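Low molecular weight heat shock protein (Xanthomonas axonopodis pv. citri, PDB 3GLA) probably acts as a small heat-shock chaperone of the alpha-crystallin family, binding unfolding proteins under stress and limiting their aggregation. Local coordinates at residues 23-27 against 28-32. Sequence-based numbering, arbitrary orientation.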
ATOM      1  N   PRO B  23      -0.634  -2.601  -1.748  1.00 15.27           N
ATOM      2  CA  PRO B  23      -1.329  -1.721  -2.705  1.00 16.45           C
ATOM      3  C   PRO B  23      -1.247  -2.280  -4.118  1.00 15.45           C
ATOM      4  O   PRO B  23      -0.379  -3.024  -4.498  1.00 15.63           O
ATOM      5  CB  PRO B  23      -0.520  -0.446  -2.609  1.00 17.65           C
ATOM      6  CG  PRO B  23       0.954  -0.845  -2.237  1.00 15.67           C
ATOM      7  CD  PRO B  23       0.588  -1.986  -1.194  1.00 12.68           C
ATOM      8  N   GLY B  24      -2.374  -2.104  -4.801  1.00 16.77           N
ATOM      9  CA  GLY B  24      -2.330  -2.396  -6.233  1.00 17.10           C
ATOM     10  C   GLY B  24      -2.726  -3.836  -6.534  1.00 23.62           C
ATOM     11  O   GLY B  24      -2.452  -4.305  -7.666  1.00 23.15           O
ATOM     12  N   ILE B  25      -3.285  -4.522  -5.538  1.00 19.36           N
ATOM     13  CA  ILE B  25      -3.750  -5.907  -5.695  1.00 21.33           C
ATOM     14  C   ILE B  25      -5.104  -5.961  -5.211  1.00 21.38           C
ATOM     15  O   ILE B  25      -5.458  -5.556  -4.143  1.00 20.17           O
ATOM     16  CB  ILE B  25      -2.909  -6.887  -4.845  1.00 22.56           C
ATOM     17  CG1 ILE B  25      -1.524  -6.798  -5.259  1.00 25.60           C
ATOM     18  CG2 ILE B  25      -3.362  -8.335  -5.282  1.00 26.58           C
ATOM     19  CD1 ILE B  25      -0.588  -7.809  -4.466  1.00 26.14           C
ATOM     20  N   ASP B  26      -6.008  -6.592  -5.985  1.00 22.54           N
ATOM     21  CA  ASP B  26      -7.284  -6.825  -5.390  1.00 24.26           C
ATOM     22  C   ASP B  26      -7.191  -7.883  -4.253  1.00 21.88           C
ATOM     23  O   ASP B  26      -6.459  -8.808  -4.417  1.00 24.42           O
ATOM     24  CB  ASP B  26      -8.259  -7.422  -6.436  1.00 26.62           C
ATOM     25  CG  ASP B  26      -8.732  -6.375  -7.444  1.00 39.96           C
ATOM     26  OD1 ASP B  26      -8.518  -6.676  -8.661  1.00 51.02           O
ATOM     27  OD2 ASP B  26      -9.294  -5.294  -6.996  1.00 45.67           O
ATOM     28  N   PRO B  27      -7.857  -7.667  -3.197  1.00 22.26           N
ATOM     29  CA  PRO B  27      -7.705  -8.511  -2.042  1.00 26.60           C
ATOM     30  C   PRO B  27      -7.954  -9.972  -2.404  1.00 30.08           C
ATOM     31  O   PRO B  27      -7.290 -10.877  -1.878  1.00 28.78           O
ATOM     32  CB  PRO B  27      -8.777  -8.012  -1.114  1.00 27.86           C
ATOM     33  CG  PRO B  27      -9.102  -6.608  -1.586  1.00 28.36           C
ATOM     34  CD  PRO B  27      -8.657  -6.469  -2.907  1.00 23.73           C
ATOM     35  N   SER B  28      -8.859 -10.197  -3.351  1.00 31.38           N
ATOM     36  CA  SER B  28      -9.204 -11.590  -3.690  1.00 32.53           C
ATOM     37  C   SER B  28      -8.026 -12.303  -4.368  1.00 31.98           C
ATOM     38  O   SER B  28      -8.024 -13.545  -4.373  1.00 34.06           O
ATOM     39  CB  SER B  28     -10.417 -11.558  -4.657  1.00 33.51           C
ATOM     40  OG  SER B  28      -9.892 -11.103  -5.916  1.00 34.59           O
ATOM     41  N   GLN B  29      -7.019 -11.559  -4.868  1.00 27.11           N
ATOM     42  CA  GLN B  29      -5.868 -12.108  -5.450  1.00 27.19           C
ATOM     43  C   GLN B  29      -4.675 -12.383  -4.469  1.00 24.16           C
ATOM     44  O   GLN B  29      -3.619 -12.737  -4.911  1.00 27.09           O
ATOM     45  CB  GLN B  29      -5.294 -11.226  -6.573  1.00 28.58           C
ATOM     46  CG  GLN B  29      -6.202 -11.075  -7.812  1.00 33.90           C
ATOM     47  CD  GLN B  29      -6.284 -12.408  -8.499  1.00 36.75           C
ATOM     48  OE1 GLN B  29      -5.307 -12.922  -9.114  1.00 44.00           O
ATOM     49  NE2 GLN B  29      -7.386 -13.041  -8.259  1.00 39.41           N
ATOM     50  N   ILE B  30      -4.912 -12.112  -3.204  1.00 22.98           N
ATOM     51  CA  ILE B  30      -3.829 -12.319  -2.221  1.00 21.00           C
ATOM     52  C   ILE B  30      -4.167 -13.663  -1.612  1.00 22.05           C
ATOM     53  O   ILE B  30      -5.292 -13.910  -1.149  1.00 23.91           O
ATOM     54  CB  ILE B  30      -3.866 -11.282  -1.134  1.00 22.14           C
ATOM     55  CG1 ILE B  30      -3.681  -9.829  -1.755  1.00 22.01           C
ATOM     56  CG2 ILE B  30      -2.818 -11.628  -0.128  1.00 20.29           C
ATOM     57  CD1 ILE B  30      -4.268  -8.769  -0.838  1.00 24.45           C
ATOM     58  N   GLU B  31      -3.198 -14.522  -1.650  1.00 21.62           N
ATOM     59  CA  GLU B  31      -3.434 -15.893  -1.074  1.00 22.83           C
ATOM     60  C   GLU B  31      -3.032 -15.823   0.332  1.00 21.93           C
ATOM     61  O   GLU B  31      -1.883 -15.493   0.613  1.00 21.44           O
ATOM     62  CB  GLU B  31      -2.529 -16.838  -1.816  1.00 24.91           C
ATOM     63  CG  GLU B  31      -2.720 -18.252  -1.391  1.00 33.42           C
ATOM     64  CD  GLU B  31      -2.471 -19.208  -2.574  1.00 49.15           C
ATOM     65  OE1 GLU B  31      -1.313 -19.621  -2.766  1.00 51.15           O
ATOM     66  OE2 GLU B  31      -3.464 -19.534  -3.312  1.00 58.05           O
ATOM     67  N   VAL B  32      -3.935 -16.136   1.221  1.00 20.88           N
ATOM     68  CA  VAL B  32      -3.621 -16.189   2.646  1.00 21.44           C
ATOM     69  C   VAL B  32      -3.782 -17.615   3.029  1.00 24.42           C
ATOM     70  O   VAL B  32      -4.826 -18.184   2.708  1.00 24.22           O
ATOM     71  CB  VAL B  32      -4.599 -15.381   3.383  1.00 20.51           C
ATOM     72  CG1 VAL B  32      -4.347 -15.316   4.835  1.00 23.89           C
ATOM     73  CG2 VAL B  32      -4.509 -13.907   2.891  1.00 21.82           C
TER
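Two successive i+3 to i hydrogen bonds, from Gln29 N to Asp26 O (2.8 Å) and from Ile30 N to Pro27 O (3.0 Å), wind residues 26-30 into a short 3-10 turn. It belongs to the loop that carries the alpha-crystallin domain, an immunoglobulin-like beta sandwich, from strand 15-21 of one sheet to strand 31-35 of the other. Pro27 suits the start of the turn: its ring holds phi at -55°, close to a helical value, and its lack of an N-H costs no bond within the turn.

The side chains of Ile25 and Ile30 meet beside the turn. The CG2 methyl of Ile25 lies anti to the backbone N, a placement that carries it across to CB of Gln29 (3.7 Å) and to CG1 of Ile30 (3.8 Å). It meets Gln29 at about a right angle and Ile30 more obliquely. Branched, apolar chains fit these largely apolar surroundings, where Ile25 packs on Trp3 and Ile30 on Leu22 and Leu90. Ile25 also touches Arg45, and the pair thus joins the loop to both sheets. Gln29, in contrast, gives only its aliphatic base to Ile25; bent at chi2 (-68°), it leads its amide away from the turn, as suits an exposed polar residue.

The carboxylate of Asp26 reaches the second subunit, where OD2 forms a salt bridge with NH2 of Arg86 of that subunit, while Gly24 makes backbone hydrogen bonds to the same subunit. The loop therefore serves the dimer interface as well as the sheet crossover. At the phi of Gly24, 92°, a CB would press against the carbonyl O of Pro23, and the absence of a side chain suits this place. CD1 of Ile30 reaches back over the turn to within 3.7 Å of CA of Pro27.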